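Local coordinates for cutm, flavoprotein of carbon monoxide dehydrogenase (Hydrogenophaga pseudoflava, PDB 1FFV) that binds FAD as the flavoprotein subunit of carbon monoxide dehydrogenase and probably passes on electrons released when the enzyme oxidises carbon monoxide, at residues C[12-17]-C[164-169]; C[52-55]-C[59-62]; C[7-12]-C[18-23]. All blocks are in the same frame, centred on the assembly; numbering follows the deposited sequence.

Interaction 1: C[12-17]-C[164-169]; sequences KSVGEA and NEVMVE. With FAD (flavin-adenine dinucleotide), chain J.
Val-14, in the first turn of helix 14-24, sets one methyl, CG1, against two valines of strand 166-173. That methyl lies 4.1 Å from CB of Val-166 and 4.0 Å from CG2 of Val-168. It reaches them because CG1 stands opposite the backbone N (chi1 -177°), and the Val-14 side chain runs across Val-168 at about a right angle. One turn along, CB of Ala-17 adds a lighter touch on CG2 of Val-166, 4.2 Å away. All four residues are buried, and the interface is purely apolar, with Leu-60 and Glu-139 also resting on Val-14.

The other side of the helix start is looser and polar. Here Ser-13 is the N-cap: its OG accepts from Glu-16 N at 3.2 Å, capping an amide of the first turn, and it also makes a weak bond to OE2 of Glu-16. Glu-16 and Gly-15 are exposed on this side.

Met-167, between the two valines, turns its CB away from the helix, while its backbone pairs with N1A and N6A of the FAD adenine. Met-167 N donates to N1A at 2.7 Å and N6A donates to Met-167 O at 2.9 Å, a pairing that mimics a base pair. A strand packed on a helix and holding adenine by its backbone belongs here to the FAD-binding domain of molybdopterin dehydrogenases.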
loop_
_atom_site.group_PDB
_atom_site.type_symbol
_atom_site.label_atom_id
_atom_site.label_comp_id
_atom_site.label_asym_id
_atom_site.label_seq_id
_atom_site.Cartn_x
_atom_site.Cartn_y
_atom_site.Cartn_z
ATOM N N LYS C 12 33.848 22.877 25.531
ATOM C CA LYS C 12 34.903 23.028 24.534
ATOM C C LYS C 12 36.312 23.115 25.114
ATOM O O LYS C 12 37.289 23.344 24.395
ATOM C CB LYS C 12 34.609 24.231 23.636
ATOM C CG LYS C 12 33.315 24.073 22.845
ATOM C CD LYS C 12 33.140 25.189 21.828
ATOM C CE LYS C 12 31.843 25.025 21.052
ATOM N NZ LYS C 12 31.791 23.727 20.308
ATOM N N SER C 13 36.413 22.884 26.415
ATOM C CA SER C 13 37.697 22.923 27.082
ATOM C C SER C 13 37.708 21.945 28.248
ATOM O O SER C 13 36.658 21.613 28.805
ATOM C CB SER C 13 37.999 24.348 27.580
ATOM O OG SER C 13 37.182 24.697 28.687
ATOM N N VAL C 14 38.902 21.488 28.611
ATOM C CA VAL C 14 39.071 20.571 29.732
ATOM C C VAL C 14 38.557 21.226 31.016
ATOM O O VAL C 14 37.913 20.579 31.837
ATOM C CB VAL C 14 40.558 20.214 29.939
ATOM C CG1 VAL C 14 40.702 19.204 31.064
ATOM C CG2 VAL C 14 41.161 19.683 28.653
ATOM N N GLY C 15 38.855 22.515 31.170
ATOM C CA GLY C 15 38.441 23.259 32.347
ATOM C C GLY C 15 36.941 23.242 32.540
ATOM O O GLY C 15 36.459 23.046 33.655
ATOM N N GLU C 16 36.204 23.450 31.450
ATOM C CA GLU C 16 34.747 23.435 31.490
ATOM C C GLU C 16 34.258 22.045 31.855
ATOM O O GLU C 16 33.344 21.895 32.668
ATOM C CB GLU C 16 34.174 23.842 30.141
ATOM C CG GLU C 16 34.386 25.299 29.789
ATOM C CD GLU C 16 33.934 25.614 28.382
ATOM O OE1 GLU C 16 32.781 25.250 28.031
ATOM O OE2 GLU C 16 34.739 26.203 27.622
ATOM N N ALA C 17 34.886 21.032 31.260
ATOM C CA ALA C 17 34.533 19.642 31.529
ATOM C C ALA C 17 34.685 19.338 33.021
ATOM O O ALA C 17 33.788 18.758 33.644
ATOM C CB ALA C 17 35.406 18.711 30.706
ATOM N N ASN C 164 36.332 13.803 39.598
ATOM C CA ASN C 164 36.360 15.163 39.074
ATOM C C ASN C 164 37.568 15.422 38.178
ATOM O O ASN C 164 37.949 16.571 37.958
ATOM C CB ASN C 164 36.277 16.201 40.209
ATOM C CG ASN C 164 37.381 16.043 41.258
ATOM O OD1 ASN C 164 38.352 15.317 41.055
ATOM N ND2 ASN C 164 37.230 16.735 42.381
ATOM N N GLU C 165 38.161 14.355 37.648
ATOM C CA GLU C 165 39.318 14.502 36.768
ATOM C C GLU C 165 39.040 14.060 35.337
ATOM O O GLU C 165 38.129 13.274 35.079
ATOM C CB GLU C 165 40.514 13.715 37.299
ATOM C CG GLU C 165 41.161 14.278 38.538
ATOM C CD GLU C 165 42.282 13.394 39.027
ATOM O OE1 GLU C 165 42.055 12.177 39.158
ATOM O OE2 GLU C 165 43.392 13.903 39.270
ATOM N N VAL C 166 39.856 14.569 34.418
ATOM C CA VAL C 166 39.766 14.248 33.003
ATOM C C VAL C 166 41.173 13.861 32.546
ATOM O O VAL C 166 42.121 14.625 32.762
ATOM C CB VAL C 166 39.307 15.482 32.184
ATOM C CG1 VAL C 166 39.313 15.174 30.688
ATOM C CG2 VAL C 166 37.930 15.926 32.627
ATOM N N MET C 167 41.331 12.665 31.978
ATOM C CA MET C 167 42.647 12.268 31.482
ATOM C C MET C 167 42.868 13.085 30.228
ATOM O O MET C 167 42.071 13.021 29.301
ATOM C CB MET C 167 42.737 10.777 31.139
ATOM C CG MET C 167 44.168 10.357 30.744
ATOM S SD MET C 167 44.395 8.623 30.297
ATOM C CE MET C 167 44.179 7.816 31.876
ATOM N N VAL C 168 43.938 13.877 30.226
ATOM C CA VAL C 168 44.270 14.747 29.102
ATOM C C VAL C 168 45.126 14.102 28.009
ATOM O O VAL C 168 44.803 14.192 26.821
ATOM C CB VAL C 168 44.948 16.049 29.612
ATOM C CG1 VAL C 168 45.525 16.860 28.453
ATOM C CG2 VAL C 168 43.936 16.882 30.383
ATOM N N GLU C 169 46.198 13.428 28.412
ATOM C CA GLU C 169 47.092 12.808 27.443
ATOM C C GLU C 169 47.861 11.620 28.004
ATOM O O GLU C 169 47.988 11.452 29.221
ATOM C CB GLU C 169 48.080 13.858 26.921
ATOM C CG GLU C 169 48.818 14.594 28.034
ATOM C CD GLU C 169 49.630 15.788 27.550
ATOM O OE1 GLU C 169 50.821 15.882 27.922
ATOM O OE2 GLU C 169 49.073 16.650 26.829
HETATM P PA FAD J . 33.753 5.473 26.595
HETATM O O1A FAD J . 33.261 6.842 26.825
HETATM O O2A FAD J . 32.910 4.538 26.091
HETATM O O5B FAD J . 34.175 5.047 27.962
HETATM C C5B FAD J . 35.105 5.816 28.698
HETATM C C4B FAD J . 34.993 5.406 30.161
HETATM O O4B FAD J . 36.147 6.056 30.777
HETATM C C3B FAD J . 33.865 6.021 30.945
HETATM O O3B FAD J . 33.697 5.555 32.236
HETATM C C2B FAD J . 34.233 7.480 30.785
HETATM O O2B FAD J . 33.489 8.272 31.647
HETATM C C1B FAD J . 35.694 7.448 31.107
HETATM N N9A FAD J . 36.564 8.262 30.276
HETATM C C8A FAD J . 36.653 8.265 28.908
HETATM N N7A FAD J . 37.557 9.129 28.451
HETATM C C5A FAD J . 38.072 9.717 29.578
HETATM C C6A FAD J . 39.102 10.731 29.754
HETATM N N6A FAD J . 39.749 11.305 28.776
HETATM N N1A FAD J . 39.346 11.063 31.054
HETATM C C2A FAD J . 38.701 10.493 32.097
HETATM N N3A FAD J . 37.755 9.559 32.032
HETATM C C4A FAD J . 37.475 9.194 30.747
HETATM N N1 FAD J . 38.612 -2.786 23.688
HETATM C C2 FAD J . 39.755 -3.454 23.733
HETATM O O2 FAD J . 40.680 -3.053 24.359
HETATM N N3 FAD J . 39.954 -4.676 23.047
HETATM C C4 FAD J . 38.961 -5.240 22.292
HETATM O O4 FAD J . 39.170 -6.288 21.715
HETATM C C4X FAD J . 37.697 -4.525 22.236
HETATM N N5 FAD J . 36.690 -5.028 21.516
HETATM C C5X FAD J . 35.528 -4.323 21.493
HETATM C C6 FAD J . 34.485 -4.862 20.738
HETATM C C7 FAD J . 33.282 -4.240 20.647
HETATM C C7M FAD J . 32.172 -4.850 19.826
HETATM C C8 FAD J . 33.059 -2.993 21.330
HETATM C C8M FAD J . 31.730 -2.281 21.247
HETATM C C9 FAD J . 34.097 -2.432 22.090
HETATM C C9A FAD J . 35.319 -3.088 22.170
HETATM N N10 FAD J . 36.413 -2.578 22.927
HETATM C C10 FAD J . 37.571 -3.263 22.967
HETATM C "C1'" FAD J . 36.256 -1.266 23.637
HETATM C "C2'" FAD J . 36.774 0.138 23.073
HETATM O "O2'" FAD J . 37.977 -0.537 22.823
HETATM C "C3'" FAD J . 36.237 0.659 24.392
HETATM O "O3'" FAD J . 35.715 1.344 23.231
HETATM C "C4'" FAD J . 36.505 2.082 24.833
HETATM O "O4'" FAD J . 36.846 1.085 25.851
HETATM C "C5'" FAD J . 35.949 2.778 26.081
HETATM O "O5'" FAD J . 36.717 3.876 25.186
HETATM P P FAD J . 35.834 5.005 24.652
HETATM O O1P FAD J . 36.834 5.969 23.976
HETATM O O2P FAD J . 34.832 4.578 23.797
HETATM O O3P FAD J . 35.137 5.603 25.804
#

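Interaction 2: C[52-55]-C[59-62]; sequences IDIN and ELRG. With FAD (flavin-adenine dinucleotide), chain J.
Arg-61 and Leu-60 reach back to Asn-55 and Ile-54 across the short connection that follows strand 50-53, the central strand of the small parallel sheet in this FAD-binding domain. The strand leads into an Asx turn, and a 3-10 segment at 59-60 brings the chain round before strand 63-66.

The polar part is one charged hydrogen bond. Arg-61 NH2 donates to the carbonyl O of Asn-55 at 2.7 Å, and the N-H points almost straight at its acceptor (178°). The oxygen lies in the guanidinium plane, at its edge, whereas seen from the carbonyl the donor is tilted 26° out of the plane. An extended run from CG to NE carries the guanidinium across the gap to this oxygen. A leucine in place of Arg-61 would probably leave the Asn-55 carbonyl without this donor and let the two ends of the connection shift against each other.

The turn has its own bond: Asp-53 OD1 accepts from Asn-55 N at 2.8 Å, met from above the carboxylate plane. The other carboxylate oxygen, OD2, is taken by Tyr-8 OH and by a polar side chain of a neighbouring subunit, so Asp-53 ties the turn to the first strand and to the assembly.

The apolar part is buried. Leu-60 CD1 lies 3.9 Å from CB of Ile-54 and also touches that residue's carbonyl O, while Met-75 also packs on Leu-60. The branch of Ile-54 bearing CD1 sits between its backbone N and carbonyl carbon (chi1 55°), and its CD1 ends 3.7 Å from N6A of the FAD adenine.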
loop_
_atom_site.group_PDB
_atom_site.type_symbol
_atom_site.label_atom_id
_atom_site.label_comp_id
_atom_site.label_asym_id
_atom_site.label_seq_id
_atom_site.Cartn_x
_atom_site.Cartn_y
_atom_site.Cartn_z
ATOM N N ILE C 52 28.779 14.088 29.867
ATOM C CA ILE C 52 29.625 15.199 29.470
ATOM C C ILE C 52 30.486 14.743 28.311
ATOM O O ILE C 52 31.459 14.008 28.490
ATOM C CB ILE C 52 30.520 15.673 30.627
ATOM C CG1 ILE C 52 29.653 16.104 31.804
ATOM C CG2 ILE C 52 31.416 16.826 30.167
ATOM C CD1 ILE C 52 30.422 16.212 33.084
ATOM N N ASP C 53 30.095 15.169 27.120
ATOM C CA ASP C 53 30.801 14.824 25.895
ATOM C C ASP C 53 32.103 15.618 25.782
ATOM O O ASP C 53 32.098 16.854 25.752
ATOM C CB ASP C 53 29.892 15.105 24.691
ATOM C CG ASP C 53 30.415 14.513 23.393
ATOM O OD1 ASP C 53 31.606 14.143 23.300
ATOM O OD2 ASP C 53 29.612 14.420 22.447
ATOM N N ILE C 54 33.218 14.900 25.721
ATOM C CA ILE C 54 34.517 15.542 25.592
ATOM C C ILE C 54 35.112 15.419 24.179
ATOM O O ILE C 54 36.312 15.613 23.999
ATOM C CB ILE C 54 35.515 15.020 26.658
ATOM C CG1 ILE C 54 35.627 13.493 26.587
ATOM C CG2 ILE C 54 35.068 15.462 28.049
ATOM C CD1 ILE C 54 36.633 12.896 27.550
ATOM N N ASN C 55 34.266 15.149 23.180
ATOM C CA ASN C 55 34.700 15.017 21.777
ATOM C C ASN C 55 34.931 16.337 21.048
ATOM O O ASN C 55 35.428 16.337 19.920
ATOM C CB ASN C 55 33.689 14.216 20.940
ATOM C CG ASN C 55 33.812 12.723 21.130
ATOM O OD1 ASN C 55 33.082 12.145 21.939
ATOM N ND2 ASN C 55 34.710 12.087 20.382
ATOM N N GLU C 59 42.145 20.212 22.751
ATOM C CA GLU C 59 43.314 20.017 23.596
ATOM C C GLU C 59 43.466 18.556 24.043
ATOM O O GLU C 59 44.476 18.184 24.648
ATOM C CB GLU C 59 43.273 20.956 24.810
ATOM C CG GLU C 59 42.038 21.888 24.882
ATOM C CD GLU C 59 42.041 23.052 23.876
ATOM O OE1 GLU C 59 43.120 23.406 23.326
ATOM O OE2 GLU C 59 40.944 23.628 23.657
ATOM N N LEU C 60 42.458 17.735 23.760
ATOM C CA LEU C 60 42.513 16.323 24.118
ATOM C C LEU C 60 42.913 15.511 22.897
ATOM O O LEU C 60 42.959 14.293 22.947
ATOM C CB LEU C 60 41.154 15.846 24.635
ATOM C CG LEU C 60 40.634 16.427 25.949
ATOM C CD1 LEU C 60 39.259 15.851 26.263
ATOM C CD2 LEU C 60 41.615 16.102 27.067
ATOM N N ARG C 61 43.214 16.209 21.805
ATOM C CA ARG C 61 43.591 15.575 20.546
ATOM C C ARG C 61 45.026 15.876 20.128
ATOM O O ARG C 61 45.668 16.778 20.665
ATOM C CB ARG C 61 42.626 16.011 19.441
ATOM C CG ARG C 61 41.177 15.714 19.778
ATOM C CD ARG C 61 40.210 16.082 18.671
ATOM N NE ARG C 61 38.838 15.711 19.036
ATOM C CZ ARG C 61 38.385 14.457 19.148
ATOM N NH1 ARG C 61 39.193 13.420 18.925
ATOM N NH2 ARG C 61 37.109 14.235 19.457
ATOM N N GLY C 62 45.535 15.092 19.184
ATOM C CA GLY C 62 46.885 15.306 18.704
ATOM C C GLY C 62 47.920 14.337 19.228
ATOM O O GLY C 62 47.815 13.817 20.338
HETATM P PA FAD J . 33.753 5.473 26.595
HETATM O O1A FAD J . 33.261 6.842 26.825
HETATM O O2A FAD J . 32.910 4.538 26.091
HETATM O O5B FAD J . 34.175 5.047 27.962
HETATM C C5B FAD J . 35.105 5.816 28.698
HETATM C C4B FAD J . 34.993 5.406 30.161
HETATM O O4B FAD J . 36.147 6.056 30.777
HETATM C C3B FAD J . 33.865 6.021 30.945
HETATM O O3B FAD J . 33.697 5.555 32.236
HETATM C C2B FAD J . 34.233 7.480 30.785
HETATM O O2B FAD J . 33.489 8.272 31.647
HETATM C C1B FAD J . 35.694 7.448 31.107
HETATM N N9A FAD J . 36.564 8.262 30.276
HETATM C C8A FAD J . 36.653 8.265 28.908
HETATM N N7A FAD J . 37.557 9.129 28.451
HETATM C C5A FAD J . 38.072 9.717 29.578
HETATM C C6A FAD J . 39.102 10.731 29.754
HETATM N N6A FAD J . 39.749 11.305 28.776
HETATM N N1A FAD J . 39.346 11.063 31.054
HETATM C C2A FAD J . 38.701 10.493 32.097
HETATM N N3A FAD J . 37.755 9.559 32.032
HETATM C C4A FAD J . 37.475 9.194 30.747
HETATM N N1 FAD J . 38.612 -2.786 23.688
HETATM C C2 FAD J . 39.755 -3.454 23.733
HETATM O O2 FAD J . 40.680 -3.053 24.359
HETATM N N3 FAD J . 39.954 -4.676 23.047
HETATM C C4 FAD J . 38.961 -5.240 22.292
HETATM O O4 FAD J . 39.170 -6.288 21.715
HETATM C C4X FAD J . 37.697 -4.525 22.236
HETATM N N5 FAD J . 36.690 -5.028 21.516
HETATM C C5X FAD J . 35.528 -4.323 21.493
HETATM C C6 FAD J . 34.485 -4.862 20.738
HETATM C C7 FAD J . 33.282 -4.240 20.647
HETATM C C7M FAD J . 32.172 -4.850 19.826
HETATM C C8 FAD J . 33.059 -2.993 21.330
HETATM C C8M FAD J . 31.730 -2.281 21.247
HETATM C C9 FAD J . 34.097 -2.432 22.090
HETATM C C9A FAD J . 35.319 -3.088 22.170
HETATM N N10 FAD J . 36.413 -2.578 22.927
HETATM C C10 FAD J . 37.571 -3.263 22.967
HETATM C "C1'" FAD J . 36.256 -1.266 23.637
HETATM C "C2'" FAD J . 36.774 0.138 23.073
HETATM O "O2'" FAD J . 37.977 -0.537 22.823
HETATM C "C3'" FAD J . 36.237 0.659 24.392
HETATM O "O3'" FAD J . 35.715 1.344 23.231
HETATM C "C4'" FAD J . 36.505 2.082 24.833
HETATM O "O4'" FAD J . 36.846 1.085 25.851
HETATM C "C5'" FAD J . 35.949 2.778 26.081
HETATM O "O5'" FAD J . 36.717 3.876 25.186
HETATM P P FAD J . 35.834 5.005 24.652
HETATM O O1P FAD J . 36.834 5.969 23.976
HETATM O O2P FAD J . 34.832 4.578 23.797
HETATM O O3P FAD J . 35.137 5.603 25.804
#

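Interaction 3: C[7-12]-C[18-23]; sequences EYHAPK and VALLGQ
Leu-20, on helix 14-24, directs its side chain at strand 7-9 and the turn after it, and its two methyls divide the work. CD1 takes the middle of the contact. It lies 3.8 Å from CB of His-9 and, at the same time, against the ring of Pro-11, where CD is the nearest carbon at 3.9 Å with CG and CB only slightly farther off. One methyl is thus shared between the root of a histidine and the side of a proline ring. CD2 goes to the imidazole instead and stops 4.1 Å from ND1 of His-9, approaching the ring at a slant.

Both His-9 and Pro-11 meet the leucine obliquely. Each points its CB toward the helix, and Leu-20 points its CB back toward them, whereas Ala-10, between the two, turns its CB away. Leu-20 CG stands opposite its carbonyl carbon (chi1 -72°), which sends the fork out from the helix, CD1 to both residues and CD2 to the imidazole. The contact is wholly van der Waals. The imidazole has its polar partner outside the two segments: NE2 of His-9 is hydrogen-bonded to ND1 of His-50, and the two rings meet with their planes about 25° apart.

On the helix, Gly-22 N bonds to Val-18 O and Gln-23 N to Ala-19 O, continuing the regular winding on both sides of Leu-20. Strand 7-9 is an outer strand of the three-stranded parallel sheet, beside strand 50-53. From that neighbour Ile-52 packs on both Pro-11 and Leu-20, while Leu-24 reaches His-9 and Val-18 and Leu-21 lie against Val-166 of strand 166-173.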
loop_
_atom_site.group_PDB
_atom_site.type_symbol
_atom_site.label_atom_id
_atom_site.label_comp_id
_atom_site.label_asym_id
_atom_site.label_seq_id
_atom_site.Cartn_x
_atom_site.Cartn_y
_atom_site.Cartn_z
ATOM N N GLU C 7 20.754 14.185 30.565
ATOM C CA GLU C 7 21.050 15.524 30.066
ATOM C C GLU C 7 22.395 15.466 29.342
ATOM O O GLU C 7 23.296 14.726 29.741
ATOM C CB GLU C 7 21.102 16.547 31.205
ATOM C CG GLU C 7 19.794 17.315 31.449
ATOM C CD GLU C 7 20.024 18.827 31.633
ATOM O OE1 GLU C 7 20.659 19.232 32.643
ATOM O OE2 GLU C 7 19.582 19.611 30.752
ATOM N N TYR C 8 22.529 16.244 28.275
ATOM C CA TYR C 8 23.753 16.249 27.481
ATOM C C TYR C 8 24.516 17.569 27.581
ATOM O O TYR C 8 23.920 18.649 27.567
ATOM C CB TYR C 8 23.404 15.930 26.024
ATOM C CG TYR C 8 24.556 15.956 25.042
ATOM C CD1 TYR C 8 25.394 14.853 24.878
ATOM C CD2 TYR C 8 24.774 17.069 24.236
ATOM C CE1 TYR C 8 26.414 14.862 23.929
ATOM C CE2 TYR C 8 25.785 17.091 23.287
ATOM C CZ TYR C 8 26.598 15.987 23.138
ATOM O OH TYR C 8 27.588 16.023 22.185
ATOM N N HIS C 9 25.840 17.466 27.688
ATOM C CA HIS C 9 26.716 18.632 27.785
ATOM C C HIS C 9 27.904 18.428 26.844
ATOM O O HIS C 9 28.450 17.326 26.768
ATOM C CB HIS C 9 27.247 18.797 29.216
ATOM C CG HIS C 9 26.185 18.763 30.276
ATOM N ND1 HIS C 9 25.556 19.900 30.740
ATOM C CD2 HIS C 9 25.664 17.730 30.982
ATOM C CE1 HIS C 9 24.696 19.569 31.688
ATOM N NE2 HIS C 9 24.743 18.258 31.855
ATOM N N ALA C 10 28.310 19.485 26.144
ATOM C CA ALA C 10 29.445 19.399 25.226
ATOM C C ALA C 10 30.416 20.572 25.394
ATOM O O ALA C 10 30.491 21.463 24.551
ATOM C CB ALA C 10 28.961 19.302 23.779
ATOM N N PRO C 11 31.167 20.590 26.505
ATOM C CA PRO C 11 32.136 21.657 26.779
ATOM C C PRO C 11 33.255 21.703 25.727
ATOM O O PRO C 11 33.554 20.700 25.087
ATOM C CB PRO C 11 32.657 21.284 28.167
ATOM C CG PRO C 11 32.543 19.792 28.183
ATOM C CD PRO C 11 31.179 19.587 27.582
ATOM N N LYS C 12 33.848 22.877 25.531
ATOM C CA LYS C 12 34.903 23.028 24.534
ATOM C C LYS C 12 36.312 23.115 25.114
ATOM O O LYS C 12 37.289 23.344 24.395
ATOM C CB LYS C 12 34.609 24.231 23.636
ATOM C CG LYS C 12 33.315 24.073 22.845
ATOM C CD LYS C 12 33.140 25.189 21.828
ATOM C CE LYS C 12 31.843 25.025 21.052
ATOM N NZ LYS C 12 31.791 23.727 20.308
ATOM N N VAL C 18 35.807 19.781 33.590
ATOM C CA VAL C 18 36.102 19.587 35.006
ATOM C C VAL C 18 35.076 20.315 35.881
ATOM O O VAL C 18 34.626 19.778 36.894
ATOM C CB VAL C 18 37.531 20.079 35.344
ATOM C CG1 VAL C 18 37.759 20.094 36.855
ATOM C CG2 VAL C 18 38.562 19.183 34.664
ATOM N N ALA C 19 34.704 21.525 35.480
ATOM C CA ALA C 19 33.723 22.310 36.222
ATOM C C ALA C 19 32.393 21.556 36.283
ATOM O O ALA C 19 31.803 21.419 37.356
ATOM C CB ALA C 19 33.527 23.679 35.561
ATOM N N LEU C 20 31.936 21.063 35.128
ATOM C CA LEU C 20 30.683 20.308 35.033
ATOM C C LEU C 20 30.712 19.059 35.910
ATOM O O LEU C 20 29.713 18.728 36.555
ATOM C CB LEU C 20 30.396 19.919 33.583
ATOM C CG LEU C 20 29.958 21.034 32.635
ATOM C CD1 LEU C 20 29.986 20.521 31.216
ATOM C CD2 LEU C 20 28.555 21.522 32.998
ATOM N N LEU C 21 31.854 18.371 35.936
ATOM C CA LEU C 21 32.006 17.179 36.764
ATOM C C LEU C 21 31.810 17.541 38.234
ATOM O O LEU C 21 31.132 16.824 38.978
ATOM C CB LEU C 21 33.392 16.561 36.577
ATOM C CG LEU C 21 33.624 15.689 35.349
ATOM C CD1 LEU C 21 35.093 15.349 35.240
ATOM C CD2 LEU C 21 32.777 14.425 35.448
ATOM N N GLY C 22 32.400 18.669 38.634
ATOM C CA GLY C 22 32.293 19.132 40.006
ATOM C C GLY C 22 30.892 19.594 40.350
ATOM O O GLY C 22 30.379 19.310 41.441
ATOM N N GLN C 23 30.261 20.280 39.402
ATOM C CA GLN C 23 28.910 20.797 39.577
ATOM C C GLN C 23 27.833 19.711 39.598
ATOM O O GLN C 23 26.935 19.732 40.449
ATOM C CB GLN C 23 28.602 21.796 38.463
ATOM C CG GLN C 23 27.178 22.328 38.460
ATOM C CD GLN C 23 26.852 23.088 37.186
ATOM O OE1 GLN C 23 25.718 23.014 36.694
ATOM N NE2 GLN C 23 27.841 23.804 36.637
#

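From the N terminus, interaction 3 closes first: the chain leaves strand 7-9, turns at Lys-12, and helix 14-24 folds back on it. Lys-12 belongs also to interaction 1, whose second segment comes nearly 150 residues later, so these two cross along the chain and both use helix 14-24. Interaction 2 follows interaction 3 in series and closes a short loop nested inside the long one of interaction 1. In space, Leu-60 bears on Val-168, and the backbone N of Asp-53 probably bonds to His-9 O. The helix thereby joins the parallel sheet to the antiparallel sheet that holds strand 166-173, and interactions 1 and 2 both touch the FAD adenine.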